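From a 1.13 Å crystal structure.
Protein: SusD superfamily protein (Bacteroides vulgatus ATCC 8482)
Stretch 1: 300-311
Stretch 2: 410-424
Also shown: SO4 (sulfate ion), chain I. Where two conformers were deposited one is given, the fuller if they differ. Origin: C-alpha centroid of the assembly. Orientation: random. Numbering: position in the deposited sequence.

Stretch 1 (300-311) VRREFYFKGFRN
Stretch 2 (410-424) NDNDPEFYTDNKWMK

Contact between stretches 300-311 and 410-424 of a SusD superfamily protein, burying 778 Å² over both sides. Arg-302 to Tyr-305 have helical phi/psi without regular helical bonding; Phe-304 N donates to Arg-301 O (3.0 Å) and Lys-307 N to Phe-304 O (3.0 Å). Stretch 2 forms a short helix, 414-417, followed by a type II turn from Tyr-417 to Asn-420, with Asp-419 at phi/psi 53/43. Asp-413 (chi1 t) caps the helix, its OD2 accepting from Phe-416 N at 2.9 Å. Thr-418 OG1 donates to Pro-414 O (2.7 Å). In register, Lys-307 CA lies 6.2 Å from Asn-420 CA, and Gly-308 CA 7.4 Å from Trp-422 CA.

Lys-307 (m, m, t, t) brings its ammonium to the carbonyls at the helix end: NZ donates to Phe-416 O at 2.9 Å and to Thr-418 O at 2.8 Å. Glu-415 O, 3.1 Å from Lys-307 NZ, is close but poorly angled and not bonded. The carbonyl of Lys-307 is satisfied in turn, Asn-420 ND2 donating to Lys-307 O at 2.9 Å (142°). Asn-420 (chi1 t) also gives a weak bond from ND2 to Phe-416 O (3.4 Å), while its OD1 accepts from Trp-422 N (3.1 Å), so both ends of the amide are used.

Arg-310 (m, m, m, chi4 -76°) folds across Phe-416 (t), its CD 3.6 Å from the ring centroid and over one face. Its NH1 makes a salt bridge to Asp-411 OD1 (2.9 Å, 154°) and donates to water 2 (2.9 Å), which also accepts from Asn-412 N (3.2 Å). Asp-411 OD1 accepts a second bond, from Tyr-417 OH at 2.6 Å. The remaining guanidinium nitrogens hold the sulfate, probably from the crystallisation liquor: NE of Arg-310 to SO4 O3 and NH2 of Arg-310 to SO4 O2, both 2.9 Å. Asn-311 N adds a bond to SO4 O3 (3.0 Å). Asp-413 OD2, 4.2 Å from Arg-310 NH2, lies well out of the guanidinium plane, so only the charges interact.

Trp-422 (m, chi2 -86°) points toward stretch 1. The edge of Phe-304 (t, chi2 78°) meets its face, with planes at 73° and Phe-304 CD1 3.5 Å from Trp-422 CD2. Phe-304 CA sits over the indole six-membered ring, 4.2 Å from its centroid. Selenomethionine Met-423 (p, t, p) places CE 4.0 Å from Phe-304 CE1. Glu-303 (t, t) puts its CD at the indole edge, 3.6 Å from Trp-422 CH2; water 1 donates to Glu-303 OE2 and Asp-419 O (both 2.9 Å) and accepts from Lys-421 N (3.0 Å), bridging the stretches.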

# COMPACT_ATOMS: atom_id res chain seq x y z
N VAL A 300 0.78 5.02 -15.37
CA VAL A 300 2.04 5.55 -14.88
C VAL A 300 2.54 6.58 -15.90
O VAL A 300 2.57 6.31 -17.11
CB VAL A 300 3.06 4.43 -14.66
CG1 VAL A 300 4.48 4.97 -14.37
CG2 VAL A 300 2.58 3.43 -13.58
N ARG A 301 3.00 7.73 -15.41
CA ARG A 301 3.51 8.79 -16.29
C ARG A 301 4.61 8.20 -17.17
O ARG A 301 5.55 7.57 -16.68
CB ARG A 301 4.10 9.92 -15.44
CG ARG A 301 3.07 10.72 -14.68
CD ARG A 301 2.26 11.66 -15.58
NE ARG A 301 1.46 12.61 -14.82
CZ ARG A 301 0.75 13.59 -15.38
NH1 ARG A 301 0.68 13.71 -16.68
NH2 ARG A 301 0.07 14.45 -14.62
N ARG A 302 4.52 8.46 -18.46
CA ARG A 302 5.50 7.90 -19.41
C ARG A 302 6.93 8.32 -19.06
O ARG A 302 7.87 7.53 -19.13
CB ARG A 302 5.12 8.30 -20.83
CG ARG A 302 3.82 7.70 -21.31
CD ARG A 302 3.34 8.35 -22.57
NE ARG A 302 3.02 9.73 -22.32
CZ ARG A 302 2.83 10.63 -23.26
NH1 ARG A 302 2.90 10.27 -24.54
NH2 ARG A 302 2.56 11.88 -22.95
N GLU A 303 7.10 9.57 -18.66
CA GLU A 303 8.39 10.14 -18.31
C GLU A 303 9.01 9.45 -17.09
O GLU A 303 10.22 9.40 -16.91
CB GLU A 303 8.14 11.65 -18.07
CG GLU A 303 9.36 12.49 -17.73
CD GLU A 303 9.07 13.94 -17.29
OE1 GLU A 303 7.89 14.39 -17.25
OE2 GLU A 303 10.04 14.62 -16.91
N PHE A 304 8.16 8.93 -16.21
CA PHE A 304 8.64 8.35 -14.97
C PHE A 304 9.52 7.14 -15.20
O PHE A 304 10.43 6.89 -14.41
CB PHE A 304 7.47 7.99 -14.06
CG PHE A 304 7.88 7.43 -12.74
CD1 PHE A 304 8.34 8.24 -11.73
CD2 PHE A 304 7.87 6.04 -12.53
CE1 PHE A 304 8.77 7.69 -10.51
CE2 PHE A 304 8.30 5.51 -11.30
CZ PHE A 304 8.71 6.36 -10.31
N TYR A 305 9.28 6.40 -16.29
CA TYR A 305 10.05 5.19 -16.52
C TYR A 305 11.54 5.47 -16.54
O TYR A 305 12.30 4.63 -16.06
CB TYR A 305 9.62 4.49 -17.83
CG TYR A 305 10.35 3.19 -18.08
CD1 TYR A 305 9.91 2.02 -17.50
CD2 TYR A 305 11.52 3.16 -18.82
CE1 TYR A 305 10.58 0.83 -17.68
CE2 TYR A 305 12.21 1.97 -18.98
CZ TYR A 305 11.76 0.82 -18.39
OH TYR A 305 12.45 -0.34 -18.53
N PHE A 306 11.96 6.62 -17.07
CA PHE A 306 13.37 6.96 -17.15
C PHE A 306 13.87 7.87 -16.04
O PHE A 306 15.05 8.21 -16.04
CB PHE A 306 13.71 7.50 -18.56
CG PHE A 306 13.49 6.51 -19.66
CD1 PHE A 306 14.40 5.50 -19.86
CD2 PHE A 306 12.35 6.57 -20.46
CE1 PHE A 306 14.22 4.55 -20.85
CE2 PHE A 306 12.16 5.62 -21.46
CZ PHE A 306 13.09 4.64 -21.67
N LYS A 307 13.00 8.23 -15.12
CA LYS A 307 13.36 9.09 -14.00
C LYS A 307 13.07 8.48 -12.62
O LYS A 307 13.21 9.13 -11.61
CB LYS A 307 12.71 10.47 -14.13
CG LYS A 307 13.28 11.33 -15.28
CD LYS A 307 14.72 11.80 -14.92
CE LYS A 307 15.30 12.84 -15.82
NZ LYS A 307 16.72 13.06 -15.54
N GLY A 308 12.70 7.21 -12.58
CA GLY A 308 12.32 6.55 -11.34
C GLY A 308 13.47 5.87 -10.61
O GLY A 308 13.50 5.84 -9.38
N PHE A 309 14.38 5.26 -11.39
CA PHE A 309 15.35 4.27 -10.87
C PHE A 309 16.69 4.47 -11.52
O PHE A 309 16.79 4.71 -12.73
CB PHE A 309 14.85 2.85 -11.22
CG PHE A 309 13.50 2.52 -10.65
CD1 PHE A 309 12.38 2.82 -11.38
CD2 PHE A 309 13.37 1.89 -9.43
CE1 PHE A 309 11.09 2.52 -10.89
CE2 PHE A 309 12.09 1.59 -8.94
CZ PHE A 309 10.98 1.91 -9.66
N ARG A 310 17.73 4.30 -10.73
CA ARG A 310 19.08 4.25 -11.25
C ARG A 310 19.32 2.95 -11.99
O ARG A 310 18.70 1.91 -11.72
CB ARG A 310 20.11 4.38 -10.12
CG ARG A 310 19.95 5.60 -9.22
CD ARG A 310 20.03 6.94 -9.98
NE ARG A 310 21.22 7.07 -10.83
CZ ARG A 310 22.45 7.33 -10.37
NH1 ARG A 310 22.65 7.65 -9.12
NH2 ARG A 310 23.47 7.34 -11.21
N ASN A 311 20.29 2.98 -12.91
CA ASN A 311 20.63 1.78 -13.63
C ASN A 311 21.02 0.67 -12.64
O ASN A 311 21.70 0.91 -11.63
CB ASN A 311 21.76 2.04 -14.60
CG ASN A 311 21.36 2.92 -15.79
OD1 ASN A 311 20.21 3.28 -16.05
ND2 ASN A 311 22.38 3.29 -16.54
N ASN A 410 25.01 8.74 -1.12
CA ASN A 410 25.77 9.09 -2.30
C ASN A 410 25.00 9.06 -3.60
O ASN A 410 25.56 9.35 -4.65
CB ASN A 410 26.98 8.13 -2.42
CG ASN A 410 27.81 8.10 -1.19
OD1 ASN A 410 28.03 9.14 -0.55
ND2 ASN A 410 28.25 6.91 -0.80
N ASP A 411 23.70 8.77 -3.54
CA ASP A 411 22.86 8.67 -4.73
C ASP A 411 22.41 10.07 -5.14
O ASP A 411 21.30 10.52 -4.76
CB ASP A 411 21.73 7.67 -4.52
CG ASP A 411 20.82 7.49 -5.72
OD1 ASP A 411 21.03 8.13 -6.76
OD2 ASP A 411 19.85 6.71 -5.53
N ASN A 412 23.31 10.75 -5.83
CA ASN A 412 23.25 12.20 -6.07
C ASN A 412 23.37 12.62 -7.54
O ASN A 412 23.37 13.81 -7.84
CB ASN A 412 24.31 12.91 -5.23
CG ASN A 412 24.07 12.75 -3.76
OD1 ASN A 412 22.93 12.89 -3.32
ND2 ASN A 412 25.11 12.50 -2.99
N ASP A 413 23.55 11.66 -8.45
CA ASP A 413 23.97 11.94 -9.83
C ASP A 413 23.23 13.13 -10.43
O ASP A 413 22.00 13.12 -10.61
CB ASP A 413 23.71 10.75 -10.72
CG ASP A 413 24.17 11.00 -12.13
OD1 ASP A 413 25.40 11.13 -12.29
OD2 ASP A 413 23.34 11.15 -13.03
N PRO A 414 23.97 14.20 -10.80
CA PRO A 414 23.29 15.41 -11.27
C PRO A 414 22.39 15.22 -12.48
O PRO A 414 21.25 15.72 -12.49
CB PRO A 414 24.44 16.37 -11.55
CG PRO A 414 25.45 16.00 -10.53
CD PRO A 414 25.35 14.50 -10.38
N GLU A 415 22.83 14.47 -13.47
CA GLU A 415 22.02 14.28 -14.67
C GLU A 415 20.70 13.56 -14.33
O GLU A 415 19.62 13.94 -14.80
CB GLU A 415 22.77 13.50 -15.77
CG GLU A 415 21.95 13.35 -17.03
CD GLU A 415 22.67 12.62 -18.14
OE1 GLU A 415 23.90 12.44 -18.04
OE2 GLU A 415 21.96 12.25 -19.13
N PHE A 416 20.78 12.48 -13.54
CA PHE A 416 19.59 11.71 -13.25
C PHE A 416 18.56 12.60 -12.51
O PHE A 416 17.34 12.48 -12.75
CB PHE A 416 19.96 10.51 -12.39
CG PHE A 416 18.76 9.68 -12.07
CD1 PHE A 416 18.29 8.71 -12.96
CD2 PHE A 416 18.06 9.90 -10.88
CE1 PHE A 416 17.14 8.00 -12.68
CE2 PHE A 416 16.90 9.18 -10.63
CZ PHE A 416 16.46 8.21 -11.50
N TYR A 417 19.01 13.40 -11.55
CA TYR A 417 18.13 14.19 -10.74
C TYR A 417 17.69 15.51 -11.35
O TYR A 417 16.82 16.19 -10.82
CB TYR A 417 18.68 14.37 -9.30
CG TYR A 417 18.70 13.01 -8.59
CD1 TYR A 417 17.52 12.40 -8.13
CD2 TYR A 417 19.87 12.29 -8.44
CE1 TYR A 417 17.53 11.16 -7.59
CE2 TYR A 417 19.88 11.02 -7.89
CZ TYR A 417 18.68 10.45 -7.48
OH TYR A 417 18.66 9.15 -6.98
N THR A 418 18.30 15.89 -12.46
CA THR A 418 17.84 17.04 -13.25
C THR A 418 16.51 16.74 -13.91
O THR A 418 16.29 15.65 -14.44
CB THR A 418 18.91 17.43 -14.28
OG1 THR A 418 20.06 17.88 -13.56
CG2 THR A 418 18.43 18.55 -15.19
N ASP A 419 15.60 17.73 -13.87
CA ASP A 419 14.28 17.59 -14.48
C ASP A 419 13.58 16.33 -13.97
O ASP A 419 13.00 15.56 -14.75
CB ASP A 419 14.36 17.59 -16.02
CG ASP A 419 14.89 18.90 -16.57
OD1 ASP A 419 14.59 19.96 -16.01
OD2 ASP A 419 15.62 18.85 -17.59
N ASN A 420 13.70 16.10 -12.65
CA ASN A 420 13.14 14.92 -12.03
C ASN A 420 12.18 15.36 -10.96
O ASN A 420 12.58 15.66 -9.83
CB ASN A 420 14.21 14.03 -11.47
CG ASN A 420 13.69 12.70 -11.02
OD1 ASN A 420 12.52 12.58 -10.65
ND2 ASN A 420 14.54 11.66 -11.10
N LYS A 421 10.89 15.46 -11.31
CA LYS A 421 9.93 16.03 -10.37
C LYS A 421 9.52 15.06 -9.28
O LYS A 421 8.81 15.46 -8.35
CB LYS A 421 8.68 16.56 -11.06
CG LYS A 421 7.74 15.47 -11.56
CD LYS A 421 6.34 16.00 -11.86
CE LYS A 421 5.29 14.88 -12.01
NZ LYS A 421 3.94 15.49 -12.29
N TRP A 422 9.92 13.80 -9.38
CA TRP A 422 9.50 12.77 -8.45
C TRP A 422 10.37 12.58 -7.20
O TRP A 422 9.95 11.93 -6.26
CB TRP A 422 9.37 11.41 -9.18
CG TRP A 422 8.29 11.43 -10.21
CD1 TRP A 422 6.98 11.18 -10.03
CD2 TRP A 422 8.43 11.75 -11.59
NE1 TRP A 422 6.28 11.32 -11.20
CE2 TRP A 422 7.16 11.66 -12.20
CE3 TRP A 422 9.53 12.05 -12.41
CZ2 TRP A 422 6.95 11.94 -13.53
CZ3 TRP A 422 9.33 12.30 -13.72
CH2 TRP A 422 8.04 12.24 -14.28
N MSE A 423 11.61 13.06 -7.23
CA MSE A 423 12.57 12.72 -6.19
C MSE A 423 13.79 13.60 -6.30
O MSE A 423 14.03 14.26 -7.31
CB MSE A 423 12.97 11.24 -6.33
CG MSE A 423 13.65 10.93 -7.65
SE MSE A 423 13.86 9.03 -7.97
CE MSE A 423 12.03 8.79 -8.51
N LYS A 424 14.55 13.59 -5.22
CA LYS A 424 15.72 14.45 -5.02
C LYS A 424 16.98 13.59 -4.86
O LYS A 424 16.88 12.43 -4.41
CB LYS A 424 15.56 15.28 -3.72
CG LYS A 424 14.27 16.12 -3.61
CD LYS A 424 14.23 17.30 -4.60
CE LYS A 424 12.91 18.15 -4.58
NZ LYS A 424 11.71 17.37 -5.15
S SO4 I . 21.98 6.25 -14.44
O1 SO4 I . 20.96 6.83 -15.35
O2 SO4 I . 23.05 7.18 -14.08
O3 SO4 I . 21.16 5.78 -13.38
O4 SO4 I . 22.61 5.28 -15.29
O HOH W 1 10.15 15.72 -14.18
O HOH W 2 24.98 8.94 -7.91